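Local coordinates for protein NanS-p (Escherichia phage vB_EcoP_24B, PDB 6YP6) that is a conserved carbohydrate esterase of a Shiga toxin-encoding phage, probably acting on O-acetylated sialic acids, with a beta-rich part that probably binds carbohydrate, at residues Y88-S97 with F189-T200; L113-T121 with M129-T137. All coordinates share one frame; numbering follows the deposited sequence.

Interaction 1 (Y88-S97 with F189-T200); sequences YVMAFYWPVS and FAADKLHVTDIT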
loop_
_atom_site.group_PDB
_atom_site.type_symbol
_atom_site.label_atom_id
_atom_site.label_comp_id
_atom_site.label_asym_id
_atom_site.label_seq_id
_atom_site.Cartn_x
_atom_site.Cartn_y
_atom_site.Cartn_z
ATOM N N TYR A 88 7.676 4.802 -10.671
ATOM C CA TYR A 88 6.941 4.369 -9.497
ATOM C C TYR A 88 6.012 5.445 -8.954
ATOM O O TYR A 88 6.293 6.640 -9.046
ATOM C CB TYR A 88 7.903 3.969 -8.363
ATOM C CG TYR A 88 8.740 2.763 -8.716
ATOM C CD1 TYR A 88 8.193 1.486 -8.785
ATOM C CD2 TYR A 88 10.089 2.913 -9.020
ATOM C CE1 TYR A 88 8.971 0.401 -9.139
ATOM C CE2 TYR A 88 10.875 1.841 -9.376
ATOM C CZ TYR A 88 10.314 0.589 -9.445
ATOM O OH TYR A 88 11.126 -0.448 -9.819
ATOM N N VAL A 89 4.929 4.975 -8.320
ATOM C CA VAL A 89 4.098 5.787 -7.441
ATOM C C VAL A 89 4.472 5.493 -5.988
ATOM O O VAL A 89 5.050 6.344 -5.307
ATOM C CB VAL A 89 2.590 5.569 -7.688
ATOM C CG1 VAL A 89 1.775 6.488 -6.788
ATOM C CG2 VAL A 89 2.239 5.793 -9.153
ATOM N N MET A 90 4.161 4.297 -5.493
ATOM C CA MET A 90 4.385 3.992 -4.080
ATOM C C MET A 90 4.269 2.495 -3.864
ATOM O O MET A 90 3.753 1.760 -4.707
ATOM C CB MET A 90 3.388 4.757 -3.206
ATOM C CG MET A 90 1.946 4.362 -3.411
ATOM S SD MET A 90 0.880 5.518 -2.559
ATOM C CE MET A 90 -0.692 5.089 -3.276
ATOM N N ALA A 91 4.731 2.072 -2.698
ATOM C CA ALA A 91 4.658 0.698 -2.243
ATOM C C ALA A 91 4.129 0.649 -0.815
ATOM O O ALA A 91 4.306 1.581 -0.024
ATOM C CB ALA A 91 6.041 0.028 -2.268
ATOM N N PHE A 92 3.516 -0.487 -0.497
ATOM C CA PHE A 92 2.998 -0.840 0.820
ATOM C C PHE A 92 3.713 -2.108 1.275
ATOM O O PHE A 92 3.575 -3.158 0.642
ATOM C CB PHE A 92 1.489 -1.149 0.749
ATOM C CG PHE A 92 0.663 0.009 0.284
ATOM C CD1 PHE A 92 0.529 0.279 -1.070
ATOM C CD2 PHE A 92 0.030 0.850 1.188
ATOM C CE1 PHE A 92 -0.218 1.374 -1.507
ATOM C CE2 PHE A 92 -0.705 1.952 0.746
ATOM C CZ PHE A 92 -0.832 2.197 -0.599
ATOM N N TYR A 93 4.466 -2.013 2.372
ATOM C CA TYR A 93 5.161 -3.149 2.952
ATOM C C TYR A 93 4.685 -3.339 4.383
ATOM O O TYR A 93 4.684 -2.392 5.179
ATOM C CB TYR A 93 6.675 -2.938 2.992
ATOM C CG TYR A 93 7.299 -2.596 1.701
ATOM C CD1 TYR A 93 7.309 -3.494 0.662
ATOM C CD2 TYR A 93 7.911 -1.352 1.522
ATOM C CE1 TYR A 93 7.902 -3.152 -0.557
ATOM C CE2 TYR A 93 8.505 -1.011 0.335
ATOM C CZ TYR A 93 8.489 -1.913 -0.698
ATOM O OH TYR A 93 9.107 -1.564 -1.887
ATOM N N TRP A 94 4.339 -4.570 4.735
ATOM C CA TRP A 94 3.925 -4.901 6.100
ATOM C C TRP A 94 4.631 -6.188 6.515
ATOM O O TRP A 94 4.036 -7.279 6.488
ATOM C CB TRP A 94 2.410 -5.021 6.213
ATOM C CG TRP A 94 1.875 -5.211 7.597
ATOM C CD1 TRP A 94 2.562 -5.269 8.788
ATOM C CD2 TRP A 94 0.501 -5.401 7.919
ATOM N NE1 TRP A 94 1.689 -5.489 9.817
ATOM C CE2 TRP A 94 0.417 -5.572 9.313
ATOM C CE3 TRP A 94 -0.671 -5.447 7.156
ATOM C CZ2 TRP A 94 -0.794 -5.786 9.957
ATOM C CZ3 TRP A 94 -1.864 -5.654 7.795
ATOM C CH2 TRP A 94 -1.924 -5.820 9.183
ATOM N N PRO A 95 5.904 -6.095 6.888
ATOM C CA PRO A 95 6.606 -7.258 7.437
ATOM C C PRO A 95 6.028 -7.564 8.808
ATOM O O PRO A 95 5.661 -6.653 9.549
ATOM C CB PRO A 95 8.067 -6.790 7.532
ATOM C CG PRO A 95 8.055 -5.306 7.353
ATOM C CD PRO A 95 6.720 -4.862 6.925
ATOM N N VAL A 96 5.950 -8.850 9.153
ATOM C CA VAL A 96 5.430 -9.263 10.449
ATOM C C VAL A 96 6.468 -10.118 11.165
ATOM O O VAL A 96 7.230 -10.869 10.546
ATOM C CB VAL A 96 4.056 -9.958 10.343
ATOM C CG1 VAL A 96 3.028 -8.962 9.823
ATOM C CG2 VAL A 96 4.096 -11.188 9.460
ATOM N N SER A 97 6.493 -9.995 12.497
ATOM C CA SER A 97 7.510 -10.663 13.303
ATOM C C SER A 97 7.184 -12.126 13.569
ATOM O O SER A 97 8.069 -12.867 13.996
ATOM C CB SER A 97 7.681 -9.938 14.637
ATOM O OG SER A 97 6.453 -9.903 15.328
ATOM N N PHE A 189 12.647 -3.242 6.029
ATOM C CA PHE A 189 11.644 -2.465 6.746
ATOM C C PHE A 189 11.315 -3.117 8.080
ATOM O O PHE A 189 11.226 -4.346 8.186
ATOM C CB PHE A 189 10.386 -2.285 5.892
ATOM C CG PHE A 189 10.657 -1.570 4.607
ATOM C CD1 PHE A 189 10.642 -0.181 4.548
ATOM C CD2 PHE A 189 10.980 -2.278 3.466
ATOM C CE1 PHE A 189 10.920 0.480 3.378
ATOM C CE2 PHE A 189 11.262 -1.617 2.282
ATOM C CZ PHE A 189 11.234 -0.236 2.241
ATOM N N ALA A 190 11.100 -2.276 9.088
ATOM C CA ALA A 190 10.910 -2.760 10.447
ATOM C C ALA A 190 9.653 -3.619 10.576
ATOM O O ALA A 190 8.594 -3.317 10.017
ATOM C CB ALA A 190 10.817 -1.574 11.407
ATOM N N ALA A 191 9.774 -4.678 11.366
ATOM C CA ALA A 191 8.685 -5.620 11.566
ATOM C C ALA A 191 7.500 -4.970 12.268
ATOM O O ALA A 191 7.657 -4.087 13.118
ATOM C CB ALA A 191 9.166 -6.801 12.428
ATOM N N ASP A 192 6.303 -5.452 11.927
ATOM C CA ASP A 192 5.062 -5.096 12.611
ATOM C C ASP A 192 4.695 -3.631 12.425
ATOM O O ASP A 192 3.970 -3.049 13.236
ATOM C CB ASP A 192 5.083 -5.516 14.081
ATOM C CG ASP A 192 5.217 -7.014 14.240
ATOM O OD1 ASP A 192 4.907 -7.764 13.278
ATOM O OD2 ASP A 192 5.628 -7.435 15.346
ATOM N N LYS A 193 5.141 -3.045 11.325
ATOM C CA LYS A 193 4.697 -1.730 10.895
ATOM C C LYS A 193 4.249 -1.812 9.446
ATOM O O LYS A 193 4.805 -2.570 8.653
ATOM C CB LYS A 193 5.814 -0.682 11.017
ATOM C CG LYS A 193 6.410 -0.582 12.403
ATOM C CD LYS A 193 7.330 0.611 12.531
ATOM C CE LYS A 193 6.534 1.843 12.855
ATOM N NZ LYS A 193 7.362 3.076 12.921
ATOM N N LEU A 194 3.224 -1.028 9.115
ATOM C CA LEU A 194 2.885 -0.757 7.731
ATOM C C LEU A 194 3.726 0.423 7.269
ATOM O O LEU A 194 3.730 1.478 7.905
ATOM C CB LEU A 194 1.401 -0.429 7.595
ATOM C CG LEU A 194 0.947 -0.066 6.182
ATOM C CD1 LEU A 194 1.100 -1.241 5.222
ATOM C CD2 LEU A 194 -0.497 0.418 6.202
ATOM N N HIS A 195 4.459 0.219 6.177
ATOM C CA HIS A 195 5.328 1.220 5.577
ATOM C C HIS A 195 4.787 1.564 4.201
ATOM O O HIS A 195 4.563 0.678 3.375
ATOM C CB HIS A 195 6.725 0.679 5.376
ATOM C CG HIS A 195 7.343 0.136 6.596
ATOM N ND1 HIS A 195 8.294 0.816 7.321
ATOM C CD2 HIS A 195 7.150 -1.045 7.216
ATOM C CE1 HIS A 195 8.660 0.068 8.347
ATOM N NE2 HIS A 195 7.978 -1.067 8.304
ATOM N N VAL A 196 4.565 2.848 3.971
ATOM C CA VAL A 196 4.125 3.350 2.678
ATOM C C VAL A 196 5.226 4.280 2.186
ATOM O O VAL A 196 5.655 5.173 2.917
ATOM C CB VAL A 196 2.786 4.096 2.800
ATOM C CG1 VAL A 196 2.252 4.429 1.426
ATOM C CG2 VAL A 196 1.785 3.263 3.582
ATOM N N THR A 197 5.717 4.053 0.971
ATOM C CA THR A 197 6.909 4.770 0.525
ATOM C C THR A 197 6.917 4.920 -0.982
ATOM O O THR A 197 6.363 4.084 -1.684
ATOM C CB THR A 197 8.175 4.011 0.990
ATOM O OG1 THR A 197 9.347 4.684 0.528
ATOM C CG2 THR A 197 8.210 2.578 0.471
ATOM N N ASP A 198 7.593 5.952 -1.480
ATOM C CA ASP A 198 7.829 6.042 -2.922
ATOM C C ASP A 198 9.113 5.337 -3.370
ATOM O O ASP A 198 9.482 5.471 -4.537
ATOM C CB ASP A 198 7.748 7.478 -3.457
ATOM C CG ASP A 198 8.945 8.332 -3.096
ATOM O OD1 ASP A 198 9.559 8.082 -2.045
ATOM O OD2 ASP A 198 9.264 9.265 -3.889
ATOM N N ILE A 199 9.743 4.553 -2.485
ATOM C CA ILE A 199 10.692 3.500 -2.843
ATOM C C ILE A 199 12.099 4.021 -3.120
ATOM O O ILE A 199 13.078 3.555 -2.523
ATOM C CB ILE A 199 10.190 2.657 -4.042
ATOM C CG1 ILE A 199 8.787 2.082 -3.795
ATOM C CG2 ILE A 199 11.184 1.538 -4.349
ATOM C CD1 ILE A 199 8.141 1.505 -5.052
ATOM N N THR A 200 12.217 4.945 -4.062
ATOM C CA THR A 200 13.481 5.325 -4.659
ATOM C C THR A 200 13.768 6.798 -4.421
ATOM O O THR A 200 12.853 7.610 -4.259
ATOM C CB THR A 200 13.429 5.013 -6.164
ATOM O OG1 THR A 200 14.658 5.394 -6.773
ATOM C CG2 THR A 200 12.297 5.753 -6.887
#
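Asp192 grips the end of segment 88-97 with both carboxylate oxygens. Ser97 OG donates to Asp192 OD2 on its syn side at 2.6 Å. Ser97 N reaches Asp192 OD1 at 2.8 Å from above the carboxylate plane. Asp192 N also donates to Pro95 O, 2.7 Å away. Asp192 is the third residue of a type II turn from Ala190 to Lys193, and its positive phi (66°) suits that place. The turn is tied back by His195, whose NE2 donates to a lone pair of Ala190 O at 2.9 Å, with the acceptor close to the ring plane. This bond fixes the tilt of the imidazole, and Phe189 CB sits over one of its faces.

Beyond the turn the strands pair antiparallel. Tyr93 with His195 and Ala91 with Thr197 are hydrogen-bonded pairs, each with two backbone bonds. Phe92 with Val196 is the non-hydrogen-bonded pair between them.

On the face of Tyr93 and His195, the Tyr93 and Phe189 rings form an offset stack, centroids 4.4 Å apart and planes at 24°. Thr197 CG2 touches Tyr93 CE2 at 3.6 Å. Further along, Ile199 CD1 lies against both Tyr88 CD1 and Ala91 CB. On the other face Phe92 and Val196 lie side by side, with Phe92 CD2 3.8 Å from Val196 CG2. There Phe92 meets Cys75 and Met90 meets Phe77, both of strand 71-79 in the second sheet. The arrangement is that of neighbouring antiparallel strands in a beta sandwich.

Interaction 2 (L113-T121 with M129-T137); sequences LLAAFYIQT and MYHNAKVAT
Tyr118 lays its ring across the side chain of Met129, its partner in an antiparallel hydrogen-bonded pair. From Tyr118 CB, chi1 of 64° sets CG between the backbone N and the carbonyl carbon, which swings the ring over the neighbouring strand. Tyr118 CG is still 4.1 Å from Met129 CB. Farther out, Tyr118 CE1 has His131 CB near the ring plane, and Tyr118 CE2 meets Met129 CG at 3.6 Å. Tyr118 CZ comes closest, 3.2 Å from Met129 CB. That methylene sits over the ring face, 19° off the normal, in a CH-pi contact. At the tip, the Tyr118 hydroxyl is hydrogen-bonded to Asn139 ND2.

Three backbone bonds hold the strands beneath. Tyr118 and Met129 exchange two, and His131 N donates to Ala116 O at 2.8 Å. The same carbonyl oxygen lies at the edge of the Tyr130 ring, 3.4 Å from Tyr130 CD1.

Tyr130 works on the opposite face of the sheet. With CG anti to the backbone N (chi1 -175°), the ring reaches across to Phe117, where Tyr130 CD1 meets Phe117 CE1 at 3.6 Å with the two ring planes oblique. Asn132 CB lies over one face of the Tyr130 ring. Tyr130 OH is hydrogen-bonded to the oxygen of water 1 at 2.7 Å and takes a bond from Thr182 N. The water is also hydrogen-bonded to Leu113 O. Phe117 in turn stacks on Phe157. His131 then centres an inverse gamma turn, where the chain leaves the strand. The whole is the open end of an antiparallel beta hairpin, formed by strands 113-121 and 125-130.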
loop_
_atom_site.group_PDB
_atom_site.type_symbol
_atom_site.label_atom_id
_atom_site.label_comp_id
_atom_site.label_asym_id
_atom_site.label_seq_id
_atom_site.Cartn_x
_atom_site.Cartn_y
_atom_site.Cartn_z
ATOM N N LEU A 113 5.696 -11.158 4.915
ATOM C CA LEU A 113 5.011 -9.876 4.806
ATOM C C LEU A 113 3.554 -10.117 4.440
ATOM O O LEU A 113 3.254 -10.936 3.572
ATOM C CB LEU A 113 5.628 -8.953 3.735
ATOM C CG LEU A 113 7.061 -8.501 3.985
ATOM C CD1 LEU A 113 8.004 -9.459 3.272
ATOM C CD2 LEU A 113 7.328 -7.112 3.516
ATOM N N LEU A 114 2.661 -9.378 5.099
ATOM C CA LEU A 114 1.247 -9.406 4.723
ATOM C C LEU A 114 0.947 -8.436 3.592
ATOM O O LEU A 114 -0.140 -8.506 3.003
ATOM C CB LEU A 114 0.367 -9.087 5.928
ATOM C CG LEU A 114 0.498 -10.062 7.101
ATOM C CD1 LEU A 114 -0.456 -9.636 8.203
ATOM C CD2 LEU A 114 0.264 -11.503 6.680
ATOM N N ALA A 115 1.881 -7.535 3.293
ATOM C CA ALA A 115 1.780 -6.656 2.141
ATOM C C ALA A 115 3.171 -6.429 1.588
ATOM O O ALA A 115 4.112 -6.199 2.347
ATOM C CB ALA A 115 1.177 -5.310 2.518
ATOM N N ALA A 116 3.285 -6.479 0.265
ATOM C CA ALA A 116 4.518 -6.108 -0.434
ATOM C C ALA A 116 4.111 -5.699 -1.845
ATOM O O ALA A 116 4.449 -6.351 -2.835
ATOM C CB ALA A 116 5.542 -7.235 -0.432
ATOM N N PHE A 117 3.297 -4.659 -1.914
ATOM C CA PHE A 117 2.565 -4.324 -3.120
ATOM C C PHE A 117 2.972 -2.943 -3.598
ATOM O O PHE A 117 3.015 -2.007 -2.799
ATOM C CB PHE A 117 1.055 -4.330 -2.838
ATOM C CG PHE A 117 0.569 -5.573 -2.137
ATOM C CD1 PHE A 117 0.936 -6.823 -2.585
ATOM C CD2 PHE A 117 -0.224 -5.485 -1.011
ATOM C CE1 PHE A 117 0.497 -7.980 -1.923
ATOM C CE2 PHE A 117 -0.673 -6.620 -0.360
ATOM C CZ PHE A 117 -0.310 -7.861 -0.811
ATOM N N TYR A 118 3.282 -2.804 -4.884
ATOM C CA TYR A 118 3.704 -1.512 -5.397
ATOM C C TYR A 118 2.942 -1.153 -6.657
ATOM O O TYR A 118 2.396 -2.001 -7.370
ATOM C CB TYR A 118 5.232 -1.436 -5.578
ATOM C CG TYR A 118 5.832 -2.368 -6.606
ATOM C CD1 TYR A 118 6.162 -3.685 -6.284
ATOM C CD2 TYR A 118 6.091 -1.935 -7.891
ATOM C CE1 TYR A 118 6.721 -4.532 -7.229
ATOM C CE2 TYR A 118 6.651 -2.769 -8.838
ATOM C CZ TYR A 118 6.956 -4.073 -8.501
ATOM O OH TYR A 118 7.495 -4.956 -9.407
ATOM N N ILE A 119 2.928 0.147 -6.906
ATOM C CA ILE A 119 2.167 0.757 -7.981
ATOM C C ILE A 119 3.170 1.472 -8.885
ATOM O O ILE A 119 3.986 2.271 -8.408
ATOM C CB ILE A 119 1.111 1.724 -7.415
ATOM C CG1 ILE A 119 0.128 1.002 -6.497
ATOM C CG2 ILE A 119 0.397 2.453 -8.550
ATOM C CD1 ILE A 119 -0.746 1.937 -5.704
ATOM N N GLN A 120 3.121 1.159 -10.183
ATOM C CA GLN A 120 4.120 1.573 -11.157
ATOM C C GLN A 120 3.441 1.631 -12.514
ATOM O O GLN A 120 2.562 0.815 -12.791
ATOM C CB GLN A 120 5.240 0.520 -11.189
ATOM C CG GLN A 120 6.391 0.808 -12.134
ATOM C CD GLN A 120 7.293 -0.382 -12.331
ATOM O OE1 GLN A 120 6.860 -1.531 -12.181
ATOM N NE2 GLN A 120 8.553 -0.127 -12.681
ATOM N N THR A 121 3.863 2.552 -13.377
ATOM C CA THR A 121 3.400 2.507 -14.755
ATOM C C THR A 121 4.369 1.706 -15.610
ATOM O O THR A 121 5.580 1.726 -15.390
ATOM C CB THR A 121 3.239 3.901 -15.367
ATOM O OG1 THR A 121 4.424 4.686 -15.182
ATOM C CG2 THR A 121 2.090 4.643 -14.753
ATOM N N MET A 129 1.617 -4.446 -8.509
ATOM C CA MET A 129 2.590 -5.518 -8.562
ATOM C C MET A 129 2.846 -6.064 -7.163
ATOM O O MET A 129 2.723 -5.349 -6.172
ATOM C CB MET A 129 3.928 -4.969 -9.098
ATOM C CG MET A 129 3.839 -4.280 -10.440
ATOM S SD MET A 129 3.383 -5.346 -11.823
ATOM C CE MET A 129 4.765 -6.465 -11.875
ATOM N N TYR A 130 3.235 -7.336 -7.103
ATOM C CA TYR A 130 3.606 -8.013 -5.864
ATOM C C TYR A 130 5.101 -8.267 -5.885
ATOM O O TYR A 130 5.596 -9.007 -6.743
ATOM C CB TYR A 130 2.824 -9.323 -5.749
ATOM C CG TYR A 130 2.980 -10.119 -4.472
ATOM C CD1 TYR A 130 3.433 -9.559 -3.291
ATOM C CD2 TYR A 130 2.625 -11.458 -4.452
ATOM C CE1 TYR A 130 3.542 -10.318 -2.122
ATOM C CE2 TYR A 130 2.739 -12.221 -3.307
ATOM C CZ TYR A 130 3.190 -11.652 -2.139
ATOM O OH TYR A 130 3.309 -12.432 -1.009
ATOM N N HIS A 131 5.814 -7.660 -4.936
ATOM C CA HIS A 131 7.264 -7.822 -4.817
ATOM C C HIS A 131 7.564 -9.100 -4.036
ATOM O O HIS A 131 7.905 -9.090 -2.849
ATOM C CB HIS A 131 7.855 -6.607 -4.130
ATOM C CG HIS A 131 9.351 -6.549 -4.161
ATOM N ND1 HIS A 131 10.037 -5.395 -3.851
ATOM C CD2 HIS A 131 10.294 -7.473 -4.472
ATOM C CE1 HIS A 131 11.336 -5.618 -3.958
ATOM N NE2 HIS A 131 11.521 -6.872 -4.323
ATOM N N ASN A 132 7.408 -10.229 -4.719
ATOM C CA ASN A 132 7.619 -11.520 -4.084
ATOM C C ASN A 132 8.690 -12.347 -4.786
ATOM O O ASN A 132 8.875 -13.511 -4.423
ATOM C CB ASN A 132 6.320 -12.319 -3.931
ATOM C CG ASN A 132 5.854 -12.913 -5.229
ATOM O OD1 ASN A 132 6.051 -12.359 -6.307
ATOM N ND2 ASN A 132 5.209 -14.066 -5.128
ATOM N N ALA A 133 9.440 -11.760 -5.717
ATOM C CA ALA A 133 10.515 -12.437 -6.418
ATOM C C ALA A 133 11.833 -11.718 -6.170
ATOM O O ALA A 133 11.866 -10.534 -5.856
ATOM C CB ALA A 133 10.224 -12.492 -7.923
ATOM N N LYS A 134 12.937 -12.451 -6.334
ATOM C CA LYS A 134 14.253 -11.843 -6.154
ATOM C C LYS A 134 14.517 -10.726 -7.158
ATOM O O LYS A 134 15.127 -9.714 -6.807
ATOM C CB LYS A 134 15.344 -12.900 -6.273
ATOM C CG LYS A 134 15.408 -13.876 -5.122
ATOM C CD LYS A 134 16.635 -14.777 -5.266
ATOM C CE LYS A 134 16.421 -16.165 -4.700
ATOM N NZ LYS A 134 15.612 -17.022 -5.614
ATOM N N VAL A 135 14.107 -10.907 -8.417
ATOM C CA VAL A 135 14.299 -9.894 -9.449
ATOM C C VAL A 135 12.937 -9.491 -9.995
ATOM O O VAL A 135 12.037 -10.325 -10.157
ATOM C CB VAL A 135 15.257 -10.326 -10.574
ATOM C CG1 VAL A 135 16.640 -10.580 -10.007
ATOM C CG2 VAL A 135 14.749 -11.538 -11.303
ATOM N N ALA A 136 12.794 -8.194 -10.275
ATOM C CA ALA A 136 11.464 -7.642 -10.492
ATOM C C ALA A 136 10.821 -8.141 -11.773
ATOM O O ALA A 136 9.590 -8.123 -11.876
ATOM C CB ALA A 136 11.509 -6.113 -10.506
ATOM N N THR A 137 11.624 -8.595 -12.733
ATOM C CA THR A 137 11.078 -9.197 -13.942
ATOM C C THR A 137 10.221 -10.421 -13.635
ATOM O O THR A 137 9.412 -10.828 -14.477
ATOM C CB THR A 137 12.220 -9.561 -14.901
ATOM O OG1 THR A 137 13.164 -10.411 -14.242
ATOM C CG2 THR A 137 12.939 -8.306 -15.367
HETATM O O HOH W 1 4.361 -11.077 1.014
#

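From the N terminus the chain runs through strands of both sheets before it reaches segment 88-97, then 113-121. A short turn brings it back to 129-137, and interaction 2 closes this small hairpin loop. The chain next forms the edge strand 140-147 and visits the other sheet. It returns at 189-200, where interaction 1 closes a much longer loop. Interaction 2 is therefore nested inside the loop closed by interaction 1. Their centres are about 11 Å apart. Strands 88-95 and 113-121 are joined by backbone bonds such as Phe92 N to Phe117 O, 2.8 Å. With that joint between them, the two contacts place four neighbouring strands of the seven-stranded sheet in the order 193-197, 88-95, 113-121, 125-130.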